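Local atomic coordinates of STU0660 (Streptococcus thermophilus, PDB entry 3ZTH), a protein that probably binds DNA, as a large Csn2-type Cas protein, in CRISPR-mediated bacterial immunity and also binds magnesium ions. Residues G242-D247 with T295-L300; Y265-M270 with E287-S292; K276-N281 with S311-V316; I331-S334 with D338-L341. All coordinates share one frame; numbering follows the deposited sequence.

Contacts 1 and 2 are buried, contact 3 is partly buried and contact 4 lies at the surface. Contacts 1 and 2 both use helix 286-296, and I246 O of contact 1 meets R290 NH1 of contact 2. Contacts 2 and 3 both use helix 267-277 or the residues next to it, and S292 OG bonds to D314 OD1 between them. Contact 3 touches contact 4 where S315 packs on I331. Contacts 1 to 3 are mainly apolar: methyls on threonine and proline in contact 1, a phenylalanine ring in contact 2, a valine on tyrosine and proline in contact 3. Contact 4 depends on one lysine-to-carbonyl bond. Contacts 1, 3 and 4 also touch the second subunit.

Contact 1: residues G242-D247 with T295-L300; sequences GYLKID and TVTPYL
L244 sets one methyl carbon, CD2, against T297 and P298. The contact joins the alpha/beta sheet domain, of the P-loop NTPase clan, to the helices of the C-terminal region. Segment 242-247 is an irregular loop after strand 232-237. Segment 295-300 takes in the late part of helix 286-296 and the 3-10 turn 297-299.

The packed side is buried. L244 CD2 lies 3.8 Å from T297 CB and 4.0 Å from P298 CD. CG of L244 stands anti to its own N (chi1 179°), which carries CD2 out to the 3-10 turn. The L244 and T297 side chains cross at about a right angle. L244 and P298 both also rest on V24 of strand 20-24. I246 adds CD1, which is 3.8 Å from T297 OG1. CD1 is a methyl carbon, so this is packing; the hydroxyl itself is hydrogen-bonded to L293 O. The buried OG1 is thus satisfied by a backbone carbonyl of the preceding turn.

The other side of the loop is looser. K245 and D247 are partly exposed, and their side chains stay well clear of segment 295-300. Both pack on Y219 of helix 212-228.

The contact also borders a metal site. Q26 and D240 are magnesium ligands, and the side chain of each is about 4 Å from that of P298. The P298 side chain itself is about 7 Å from the magnesium ion. The backbone makes the link to Q26: P298 O accepts a hydrogen bond from Q26 NE2.

Contact 2: residues Y265-M270 with E287-S292; sequences YDVEFM and EGFRMS
Two successive helices bring V267 and M270 to F289, and the closest CA atoms across the segments are those of V267 and R290, 7.4 Å apart. This is helix-helix packing in the C-terminal helical region. Segment 265-270 leads into helix 267-277 and holds its first turn. Segment 287-292 lies within helix 286-296. The two helices follow each other in the chain. Each segment keeps its helical backbone bonds, such as M270 N to D266 O and S292 N to G288 O.

F289 carries the contact. Its CG is anti to the backbone N (chi1 168°), and the ring points at the first turn of the other helix. F289 CE2 comes within 4.0 Å of V267 O and 4.2 Å of V267 CG1. F289 CZ lies 4.0 Å from M270 CB. The ring therefore meets the backbone of that turn as well as its side chains. Y271 gives F289 an edge-to-face ring partner in the same helix as V267. M270, a selenomethionine, also packs on S251 and L264, and V267 on E248 and S251.

On helix 286-296 a salt bridge joins E287 and R290, three residues apart. R290 grips E287 side-on with NE and NH2, one nitrogen to each carboxylate oxygen. R290 NE to E287 OE1 and R290 NH2 to E287 OE2 are both 2.7 Å, with N-H...O angles of 167°. The oxygens lie close to the guanidinium plane and are met on their syn sides, though the nitrogens are tilted out of the carboxylate plane. These two bonds probably fix the rotation of the guanidinium group. The third nitrogen, R290 NH1, pairs with E294 OE2.

Contact 3: residues K276-N281 with S311-V316; sequences KYYPSN and SLVDSV
V316 meets Y278 and P279 through a single methyl, CG1. V316 CG1 is 3.8 Å from P279 CD and 4.0 Å from Y278 CE1. Chi1 of V316 (173°) holds that methyl anti to the backbone N. P279 and V316 reach toward each other tip to tip, whereas the Y278 side chain runs across that of V316 at about a right angle. P279 CD also lies over one face of the Y278 ring, toward its rim. V313 takes the far end of the tyrosine, with CG2 3.9 Å from Y278 OH. F345 of the second subunit packs on both P279 and V316.

The polar bonds lie within segment 311-316. S311 OG accepts from D314 N at 3.1 Å and so caps the start of helix 312-324. S311 O takes two donors from one residue, S315 N and S315 OG. The hydroxyl bond from S315 OG to S311 O is 2.8 Å, and its donor stands 42° out of the carbonyl plane. D314 OD2 bonds to S309 OG of the second subunit.

The contact thus packs the loop that follows helix 267-277 against the start of helix 312-324, whose first turn is closed by a serine N-cap.

Contact 4: residues I331-S334 with D338-L341; sequences IRCS and DKEL
S334 O accepts a hydrogen bond from K339 NZ at 2.8 Å. The ammonium group does not approach along a lone pair. It stands above the carbonyl plane, 58° out of it, with a C=O...N angle of 109°. The positive charge probably helps a bond of this shape. The lysine spans the gap by being straight: beyond CG its chain is fully extended, with chi2 to chi4 all near 180°. The closest CA atoms, those of S334 and K339, are 9.6 Å apart. K339 NZ also lies beside S334 CB, at 3.4 Å. K339 CE packs near S334 OG, at 3.8 Å. That hydroxyl has its own partner, T336 OG1, in the short link between the segments. C333 SG stands 4.0 Å from K339 NZ.

This is a local loop-to-helix tie in the C-terminal tail of the chain. Segment 331-334 belongs to the loop after helix 312-324, and segment 338-341 opens helix 339-345. D338 sits at the N-cap position, but its side chain makes no capping bond. D338 OD2 instead bonds to S280 OG of the second subunit. L341 packs on P279 of that subunit, and C333 makes backbone hydrogen bonds to it. At the other end of segment 331-334, I331 N bonds to N319 OD1 and R332 N to Q307 OE1.

Contact 1: residues G242-D247 with T295-L300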
loop_
_atom_site.group_PDB
_atom_site.type_symbol
_atom_site.label_atom_id
_atom_site.label_comp_id
_atom_site.label_asym_id
_atom_site.label_seq_id
_atom_site.Cartn_x
_atom_site.Cartn_y
_atom_site.Cartn_z
ATOM N N GLY A 242 5.574 39.316 -29.344
ATOM C CA GLY A 242 4.238 39.038 -29.844
ATOM C C GLY A 242 3.128 38.557 -28.925
ATOM O O GLY A 242 2.053 38.229 -29.428
ATOM N N TYR A 243 3.350 38.513 -27.610
ATOM C CA TYR A 243 2.306 38.054 -26.689
ATOM C C TYR A 243 1.941 39.016 -25.558
ATOM O O TYR A 243 0.804 39.031 -25.087
ATOM C CB TYR A 243 2.678 36.686 -26.116
ATOM C CG TYR A 243 2.642 35.612 -27.177
ATOM C CD1 TYR A 243 3.734 35.400 -28.019
ATOM C CD2 TYR A 243 1.484 34.876 -27.402
ATOM C CE1 TYR A 243 3.668 34.489 -29.055
ATOM C CE2 TYR A 243 1.404 33.963 -28.437
ATOM C CZ TYR A 243 2.496 33.772 -29.261
ATOM O OH TYR A 243 2.421 32.863 -30.293
ATOM N N LEU A 244 2.907 39.816 -25.124
ATOM C CA LEU A 244 2.668 40.786 -24.065
ATOM C C LEU A 244 1.625 41.808 -24.533
ATOM O O LEU A 244 1.759 42.386 -25.607
ATOM C CB LEU A 244 3.975 41.501 -23.728
ATOM C CG LEU A 244 3.940 42.574 -22.646
ATOM C CD1 LEU A 244 3.548 41.944 -21.308
ATOM C CD2 LEU A 244 5.311 43.248 -22.567
ATOM N N LYS A 245 0.583 42.020 -23.732
ATOM C CA LYS A 245 -0.469 42.980 -24.077
ATOM C C LYS A 245 -0.416 44.149 -23.102
ATOM O O LYS A 245 -0.521 43.951 -21.892
ATOM C CB LYS A 245 -1.860 42.328 -23.988
ATOM C CG LYS A 245 -2.058 41.107 -24.869
ATOM C CD LYS A 245 -1.875 41.446 -26.346
ATOM C CE LYS A 245 -1.887 40.187 -27.208
ATOM N NZ LYS A 245 -1.656 40.469 -28.661
ATOM N N ILE A 246 -0.260 45.359 -23.623
ATOM C CA ILE A 246 -0.207 46.547 -22.778
ATOM C C ILE A 246 -1.347 47.521 -23.064
ATOM O O ILE A 246 -1.587 47.877 -24.216
ATOM C CB ILE A 246 1.133 47.309 -22.962
ATOM C CG1 ILE A 246 2.289 46.468 -22.414
ATOM C CG2 ILE A 246 1.078 48.657 -22.265
ATOM C CD1 ILE A 246 3.643 47.128 -22.545
ATOM N N ASP A 247 -2.059 47.927 -22.012
ATOM C CA ASP A 247 -3.142 48.909 -22.130
ATOM C C ASP A 247 -3.153 49.746 -20.853
ATOM O O ASP A 247 -2.376 49.479 -19.934
ATOM C CB ASP A 247 -4.514 48.243 -22.357
ATOM C CG ASP A 247 -4.945 47.350 -21.204
ATOM O OD1 ASP A 247 -4.828 47.769 -20.032
ATOM O OD2 ASP A 247 -5.425 46.223 -21.473
ATOM N N THR A 295 6.723 45.875 -27.670
ATOM C CA THR A 295 7.856 45.225 -28.304
ATOM C C THR A 295 9.114 45.206 -27.442
ATOM O O THR A 295 9.766 44.179 -27.296
ATOM C CB THR A 295 8.225 45.950 -29.613
ATOM O OG1 THR A 295 7.145 45.826 -30.546
ATOM C CG2 THR A 295 9.513 45.378 -30.207
ATOM N N VAL A 296 9.433 46.360 -26.871
ATOM C CA VAL A 296 10.644 46.547 -26.086
ATOM C C VAL A 296 10.644 46.185 -24.608
ATOM O O VAL A 296 11.688 45.800 -24.069
ATOM C CB VAL A 296 11.123 48.011 -26.213
ATOM C CG1 VAL A 296 12.318 48.236 -25.331
ATOM C CG2 VAL A 296 11.476 48.323 -27.647
ATOM N N THR A 297 9.503 46.309 -23.945
ATOM C CA THR A 297 9.447 46.012 -22.517
ATOM C C THR A 297 10.196 44.755 -22.060
ATOM O O THR A 297 10.911 44.784 -21.062
ATOM C CB THR A 297 8.001 45.932 -22.025
ATOM O OG1 THR A 297 7.404 47.234 -22.112
ATOM C CG2 THR A 297 7.958 45.466 -20.593
ATOM N N PRO A 298 10.039 43.633 -22.778
ATOM C CA PRO A 298 10.743 42.412 -22.366
ATOM C C PRO A 298 12.272 42.563 -22.322
ATOM O O PRO A 298 12.960 41.785 -21.653
ATOM C CB PRO A 298 10.296 41.393 -23.414
ATOM C CG PRO A 298 8.931 41.875 -23.775
ATOM C CD PRO A 298 9.126 43.358 -23.901
ATOM N N TYR A 299 12.800 43.561 -23.024
ATOM C CA TYR A 299 14.245 43.768 -23.062
ATOM C C TYR A 299 14.769 44.903 -22.193
ATOM O O TYR A 299 15.946 45.220 -22.249
ATOM C CB TYR A 299 14.696 44.005 -24.504
ATOM C CG TYR A 299 14.399 42.843 -25.405
ATOM C CD1 TYR A 299 15.139 41.662 -25.319
ATOM C CD2 TYR A 299 13.340 42.896 -26.312
ATOM C CE1 TYR A 299 14.828 40.553 -26.115
ATOM C CE2 TYR A 299 13.018 41.797 -27.113
ATOM C CZ TYR A 299 13.763 40.631 -27.009
ATOM O OH TYR A 299 13.435 39.550 -27.788
ATOM N N LEU A 300 13.909 45.510 -21.386
ATOM C CA LEU A 300 14.335 46.614 -20.538
ATOM C C LEU A 300 15.161 46.129 -19.358
ATOM O O LEU A 300 15.065 44.973 -18.964
ATOM C CB LEU A 300 13.111 47.379 -20.033
ATOM C CG LEU A 300 12.258 47.958 -21.166
ATOM C CD1 LEU A 300 10.982 48.566 -20.618
ATOM C CD2 LEU A 300 13.079 49.001 -21.922
#

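Contact 2: residues Y265-M270 with E287-S292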
loop_
_atom_site.group_PDB
_atom_site.type_symbol
_atom_site.label_atom_id
_atom_site.label_comp_id
_atom_site.label_asym_id
_atom_site.label_seq_id
_atom_site.Cartn_x
_atom_site.Cartn_y
_atom_site.Cartn_z
ATOM N N TYR A 265 4.805 51.853 -15.479
ATOM C CA TYR A 265 3.982 52.919 -14.914
ATOM C C TYR A 265 2.728 52.983 -15.787
ATOM O O TYR A 265 2.507 52.105 -16.622
ATOM C CB TYR A 265 4.704 54.269 -15.008
ATOM C CG TYR A 265 6.050 54.357 -14.317
ATOM C CD1 TYR A 265 6.162 54.261 -12.923
ATOM C CD2 TYR A 265 7.207 54.599 -15.055
ATOM C CE1 TYR A 265 7.396 54.418 -12.285
ATOM C CE2 TYR A 265 8.447 54.757 -14.431
ATOM C CZ TYR A 265 8.534 54.669 -13.050
ATOM O OH TYR A 265 9.762 54.867 -12.450
ATOM N N ASP A 266 1.910 54.012 -15.592
ATOM C CA ASP A 266 0.719 54.175 -16.420
ATOM C C ASP A 266 1.229 54.555 -17.803
ATOM O O ASP A 266 2.269 55.210 -17.927
ATOM C CB ASP A 266 -0.183 55.287 -15.882
ATOM C CG ASP A 266 -0.844 54.918 -14.569
ATOM O OD1 ASP A 266 -1.629 53.943 -14.539
ATOM O OD2 ASP A 266 -0.576 55.608 -13.561
ATOM N N VAL A 267 0.501 54.134 -18.832
ATOM C CA VAL A 267 0.869 54.405 -20.218
ATOM C C VAL A 267 0.921 55.897 -20.568
ATOM O O VAL A 267 1.879 56.362 -21.184
ATOM C CB VAL A 267 -0.109 53.699 -21.182
ATOM C CG1 VAL A 267 0.369 53.839 -22.617
ATOM C CG2 VAL A 267 -0.236 52.233 -20.791
ATOM N N GLU A 268 -0.104 56.649 -20.184
ATOM C CA GLU A 268 -0.111 58.076 -20.481
ATOM C C GLU A 268 1.076 58.760 -19.796
ATOM O O GLU A 268 1.718 59.649 -20.359
ATOM C CB GLU A 268 -1.424 58.718 -20.022
ATOM C CG GLU A 268 -1.560 60.192 -20.409
ATOM C CD GLU A 268 -1.320 60.441 -21.899
ATOM O OE1 GLU A 268 -1.688 59.569 -22.725
ATOM O OE2 GLU A 268 -0.773 61.514 -22.246
ATOM N N PHE A 269 1.369 58.338 -18.575
ATOM C CA PHE A 269 2.487 58.904 -17.845
ATOM C C PHE A 269 3.775 58.701 -18.653
ATOM O O PHE A 269 4.508 59.650 -18.915
ATOM C CB PHE A 269 2.617 58.227 -16.473
ATOM C CG PHE A 269 3.830 58.664 -15.694
ATOM C CD1 PHE A 269 3.800 59.825 -14.924
ATOM C CD2 PHE A 269 5.016 57.932 -15.764
ATOM C CE1 PHE A 269 4.939 60.252 -14.233
ATOM C CE2 PHE A 269 6.162 58.349 -15.078
ATOM C CZ PHE A 269 6.123 59.512 -14.311
HETATM N N MSE A 270 4.033 57.462 -19.058
HETATM C CA MSE A 270 5.237 57.141 -19.816
HETATM C C MSE A 270 5.287 57.790 -21.190
HETATM O O MSE A 270 6.358 58.172 -21.671
HETATM C CB MSE A 270 5.376 55.631 -19.959
HETATM C CG MSE A 270 5.499 54.918 -18.630
HETATM SE SE MSE A 270 5.887 53.043 -18.862
HETATM C CE MSE A 270 4.112 52.423 -19.310
ATOM N N GLU A 287 -0.771 55.253 -30.008
ATOM C CA GLU A 287 -0.887 53.849 -30.352
ATOM C C GLU A 287 0.466 53.315 -30.826
ATOM O O GLU A 287 0.860 52.204 -30.478
ATOM C CB GLU A 287 -1.944 53.652 -31.441
ATOM C CG GLU A 287 -2.096 52.213 -31.903
ATOM C CD GLU A 287 -2.435 51.260 -30.766
ATOM O OE1 GLU A 287 -2.603 51.720 -29.616
ATOM O OE2 GLU A 287 -2.542 50.042 -31.017
ATOM N N GLY A 288 1.175 54.109 -31.623
ATOM C CA GLY A 288 2.477 53.690 -32.105
ATOM C C GLY A 288 3.423 53.522 -30.927
ATOM O O GLY A 288 4.308 52.668 -30.922
ATOM N N PHE A 289 3.230 54.351 -29.913
ATOM C CA PHE A 289 4.060 54.277 -28.730
ATOM C C PHE A 289 3.709 53.025 -27.949
ATOM O O PHE A 289 4.584 52.286 -27.511
ATOM C CB PHE A 289 3.832 55.499 -27.838
ATOM C CG PHE A 289 4.428 55.356 -26.476
ATOM C CD1 PHE A 289 5.813 55.340 -26.307
ATOM C CD2 PHE A 289 3.614 55.172 -25.367
ATOM C CE1 PHE A 289 6.378 55.139 -25.049
ATOM C CE2 PHE A 289 4.171 54.969 -24.100
ATOM C CZ PHE A 289 5.555 54.952 -23.945
ATOM N N ARG A 290 2.414 52.799 -27.777
ATOM C CA ARG A 290 1.921 51.657 -27.024
ATOM C C ARG A 290 2.463 50.351 -27.599
ATOM O O ARG A 290 2.818 49.432 -26.866
ATOM C CB ARG A 290 0.398 51.656 -27.049
ATOM C CG ARG A 290 -0.239 50.803 -25.993
ATOM C CD ARG A 290 -1.707 50.657 -26.283
ATOM N NE ARG A 290 -1.917 50.019 -27.581
ATOM C CZ ARG A 290 -1.640 48.743 -27.848
ATOM N NH1 ARG A 290 -1.141 47.956 -26.905
ATOM N NH2 ARG A 290 -1.862 48.252 -29.059
HETATM N N MSE A 291 2.527 50.276 -28.920
HETATM C CA MSE A 291 3.043 49.088 -29.578
HETATM C C MSE A 291 4.550 48.973 -29.451
HETATM O O MSE A 291 5.089 47.880 -29.312
HETATM C CB MSE A 291 2.654 49.097 -31.040
HETATM C CG MSE A 291 1.213 48.752 -31.250
HETATM SE SE MSE A 291 0.967 48.347 -33.091
HETATM C CE MSE A 291 0.937 50.164 -33.796
ATOM N N SER A 292 5.228 50.107 -29.521
ATOM C CA SER A 292 6.668 50.125 -29.383
ATOM C C SER A 292 6.975 49.635 -27.972
ATOM O O SER A 292 7.930 48.890 -27.749
ATOM C CB SER A 292 7.188 51.548 -29.588
ATOM O OG SER A 292 8.596 51.596 -29.454
#

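Contact 3: residues K276-N281 with S311-V316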
loop_
_atom_site.group_PDB
_atom_site.type_symbol
_atom_site.label_atom_id
_atom_site.label_comp_id
_atom_site.label_asym_id
_atom_site.label_seq_id
_atom_site.Cartn_x
_atom_site.Cartn_y
_atom_site.Cartn_z
ATOM N N LYS A 276 8.952 63.792 -24.063
ATOM C CA LYS A 276 9.855 64.871 -23.673
ATOM C C LYS A 276 11.299 64.583 -24.094
ATOM O O LYS A 276 12.042 65.493 -24.456
ATOM C CB LYS A 276 9.793 65.106 -22.160
ATOM C CG LYS A 276 10.720 66.221 -21.704
ATOM C CD LYS A 276 10.656 66.503 -20.204
ATOM C CE LYS A 276 11.555 67.706 -19.850
ATOM N NZ LYS A 276 11.547 68.088 -18.401
ATOM N N TYR A 277 11.688 63.311 -24.055
ATOM C CA TYR A 277 13.036 62.891 -24.428
ATOM C C TYR A 277 13.214 62.531 -25.900
ATOM O O TYR A 277 14.340 62.400 -26.372
ATOM C CB TYR A 277 13.455 61.685 -23.597
ATOM C CG TYR A 277 13.941 62.014 -22.211
ATOM C CD1 TYR A 277 13.047 62.111 -21.148
ATOM C CD2 TYR A 277 15.301 62.205 -21.955
ATOM C CE1 TYR A 277 13.490 62.386 -19.861
ATOM C CE2 TYR A 277 15.756 62.478 -20.669
ATOM C CZ TYR A 277 14.844 62.562 -19.630
ATOM O OH TYR A 277 15.282 62.791 -18.351
ATOM N N TYR A 278 12.118 62.361 -26.630
ATOM C CA TYR A 278 12.223 61.997 -28.038
ATOM C C TYR A 278 13.105 62.982 -28.816
ATOM O O TYR A 278 12.897 64.199 -28.767
ATOM C CB TYR A 278 10.839 61.931 -28.675
ATOM C CG TYR A 278 10.764 60.929 -29.793
ATOM C CD1 TYR A 278 10.767 59.564 -29.522
ATOM C CD2 TYR A 278 10.695 61.339 -31.121
ATOM C CE1 TYR A 278 10.701 58.624 -30.542
ATOM C CE2 TYR A 278 10.630 60.405 -32.154
ATOM C CZ TYR A 278 10.632 59.053 -31.857
ATOM O OH TYR A 278 10.575 58.124 -32.868
ATOM N N PRO A 279 14.092 62.459 -29.562
ATOM C CA PRO A 279 15.030 63.258 -30.360
ATOM C C PRO A 279 14.444 63.898 -31.617
ATOM O O PRO A 279 15.178 64.453 -32.439
ATOM C CB PRO A 279 16.123 62.254 -30.696
ATOM C CG PRO A 279 15.336 60.997 -30.893
ATOM C CD PRO A 279 14.370 61.020 -29.716
ATOM N N SER A 280 13.129 63.835 -31.768
ATOM C CA SER A 280 12.498 64.405 -32.947
ATOM C C SER A 280 11.146 65.011 -32.614
ATOM O O SER A 280 10.550 64.694 -31.586
ATOM C CB SER A 280 12.346 63.310 -34.011
ATOM O OG SER A 280 11.342 63.623 -34.957
ATOM N N ASN A 281 10.676 65.897 -33.487
ATOM C CA ASN A 281 9.381 66.551 -33.313
ATOM C C ASN A 281 8.287 65.608 -33.774
ATOM O O ASN A 281 7.127 65.745 -33.394
ATOM C CB ASN A 281 9.321 67.834 -34.136
ATOM C CG ASN A 281 10.076 68.972 -33.490
ATOM O OD1 ASN A 281 10.679 69.797 -34.178
ATOM N ND2 ASN A 281 10.035 69.036 -32.159
ATOM N N SER A 311 13.738 47.906 -34.842
ATOM C CA SER A 311 13.579 49.006 -35.776
ATOM C C SER A 311 14.235 50.221 -35.127
ATOM O O SER A 311 14.448 50.256 -33.914
ATOM C CB SER A 311 12.098 49.300 -36.026
ATOM O OG SER A 311 11.485 49.869 -34.877
ATOM N N LEU A 312 14.553 51.213 -35.945
ATOM C CA LEU A 312 15.178 52.428 -35.473
ATOM C C LEU A 312 14.339 53.079 -34.361
ATOM O O LEU A 312 14.865 53.487 -33.322
ATOM C CB LEU A 312 15.359 53.376 -36.665
ATOM C CG LEU A 312 16.087 54.712 -36.483
ATOM C CD1 LEU A 312 17.402 54.527 -35.708
ATOM C CD2 LEU A 312 16.335 55.316 -37.871
ATOM N N VAL A 313 13.031 53.148 -34.578
ATOM C CA VAL A 313 12.117 53.753 -33.613
ATOM C C VAL A 313 12.025 52.980 -32.303
ATOM O O VAL A 313 12.025 53.580 -31.216
ATOM C CB VAL A 313 10.693 53.904 -34.214
ATOM C CG1 VAL A 313 9.676 54.176 -33.115
ATOM C CG2 VAL A 313 10.681 55.051 -35.213
ATOM N N ASP A 314 11.935 51.660 -32.393
ATOM C CA ASP A 314 11.844 50.867 -31.184
ATOM C C ASP A 314 13.140 50.953 -30.382
ATOM O O ASP A 314 13.114 50.926 -29.146
ATOM C CB ASP A 314 11.505 49.406 -31.513
ATOM C CG ASP A 314 10.053 49.226 -31.976
ATOM O OD1 ASP A 314 9.222 50.137 -31.759
ATOM O OD2 ASP A 314 9.731 48.162 -32.550
ATOM N N SER A 315 14.268 51.078 -31.080
ATOM C CA SER A 315 15.574 51.168 -30.422
ATOM C C SER A 315 15.642 52.460 -29.626
ATOM O O SER A 315 16.177 52.495 -28.520
ATOM C CB SER A 315 16.705 51.151 -31.453
ATOM O OG SER A 315 16.666 49.979 -32.242
ATOM N N VAL A 316 15.098 53.524 -30.201
ATOM C CA VAL A 316 15.084 54.815 -29.535
ATOM C C VAL A 316 14.225 54.747 -28.274
ATOM O O VAL A 316 14.679 55.112 -27.188
ATOM C CB VAL A 316 14.544 55.913 -30.488
ATOM C CG1 VAL A 316 14.357 57.235 -29.742
ATOM C CG2 VAL A 316 15.519 56.094 -31.633
#

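Contact 4: residues I331-S334 with D338-L341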
loop_
_atom_site.group_PDB
_atom_site.type_symbol
_atom_site.label_atom_id
_atom_site.label_comp_id
_atom_site.label_asym_id
_atom_site.label_seq_id
_atom_site.Cartn_x
_atom_site.Cartn_y
_atom_site.Cartn_z
ATOM N N ILE A 331 21.110 50.748 -26.928
ATOM C CA ILE A 331 21.305 50.153 -28.235
ATOM C C ILE A 331 22.094 51.218 -29.003
ATOM O O ILE A 331 21.703 52.383 -29.024
ATOM C CB ILE A 331 19.939 49.882 -28.906
ATOM C CG1 ILE A 331 19.293 48.661 -28.251
ATOM C CG2 ILE A 331 20.102 49.697 -30.408
ATOM C CD1 ILE A 331 17.847 48.459 -28.621
ATOM N N ARG A 332 23.220 50.835 -29.594
ATOM C CA ARG A 332 24.034 51.787 -30.344
ATOM C C ARG A 332 23.712 51.742 -31.833
ATOM O O ARG A 332 23.472 50.676 -32.404
ATOM C CB ARG A 332 25.533 51.523 -30.133
ATOM C CG ARG A 332 26.150 52.147 -28.873
ATOM C CD ARG A 332 25.895 51.321 -27.615
ATOM N NE ARG A 332 26.628 51.848 -26.461
ATOM C CZ ARG A 332 26.544 51.366 -25.221
ATOM N NH1 ARG A 332 25.752 50.333 -24.945
ATOM N NH2 ARG A 332 27.257 51.922 -24.248
ATOM N N CYS A 333 23.710 52.917 -32.451
ATOM C CA CYS A 333 23.414 53.056 -33.871
ATOM C C CYS A 333 24.118 52.019 -34.735
ATOM O O CYS A 333 25.339 51.878 -34.676
ATOM C CB CYS A 333 23.805 54.457 -34.339
ATOM S SG CYS A 333 23.571 54.740 -36.101
ATOM N N SER A 334 23.342 51.303 -35.541
ATOM C CA SER A 334 23.897 50.287 -36.432
ATOM C C SER A 334 25.015 50.863 -37.307
ATOM O O SER A 334 24.994 52.041 -37.673
ATOM C CB SER A 334 22.792 49.711 -37.327
ATOM O OG SER A 334 23.328 48.874 -38.338
ATOM N N ASP A 338 25.794 51.883 -46.735
ATOM C CA ASP A 338 24.742 52.131 -47.722
ATOM C C ASP A 338 23.333 51.843 -47.212
ATOM O O ASP A 338 22.586 51.082 -47.832
ATOM C CB ASP A 338 24.992 51.302 -48.989
ATOM C CG ASP A 338 26.357 51.567 -49.604
ATOM O OD1 ASP A 338 26.515 52.603 -50.287
ATOM O OD2 ASP A 338 27.277 50.744 -49.398
ATOM N N LYS A 339 22.961 52.453 -46.093
ATOM C CA LYS A 339 21.631 52.230 -45.542
ATOM C C LYS A 339 20.554 52.779 -46.458
ATOM O O LYS A 339 19.444 52.263 -46.497
ATOM C CB LYS A 339 21.511 52.859 -44.151
ATOM C CG LYS A 339 22.300 52.107 -43.091
ATOM C CD LYS A 339 22.118 52.695 -41.707
ATOM C CE LYS A 339 22.900 51.887 -40.682
ATOM N NZ LYS A 339 22.750 52.442 -39.312
ATOM N N GLU A 340 20.889 53.819 -47.209
ATOM C CA GLU A 340 19.930 54.418 -48.121
ATOM C C GLU A 340 19.457 53.368 -49.120
ATOM O O GLU A 340 18.270 53.283 -49.439
ATOM C CB GLU A 340 20.571 55.582 -48.876
ATOM C CG GLU A 340 21.459 56.484 -48.029
ATOM C CD GLU A 340 21.944 57.710 -48.796
ATOM O OE1 GLU A 340 22.463 57.544 -49.929
ATOM O OE2 GLU A 340 21.808 58.838 -48.265
ATOM N N LEU A 341 20.396 52.568 -49.611
ATOM C CA LEU A 341 20.086 51.522 -50.577
ATOM C C LEU A 341 19.190 50.429 -49.988
ATOM O O LEU A 341 18.222 50.004 -50.625
ATOM C CB LEU A 341 21.386 50.909 -51.104
ATOM C CG LEU A 341 22.294 51.914 -51.815
ATOM C CD1 LEU A 341 23.620 51.271 -52.171
ATOM C CD2 LEU A 341 21.593 52.420 -53.061
#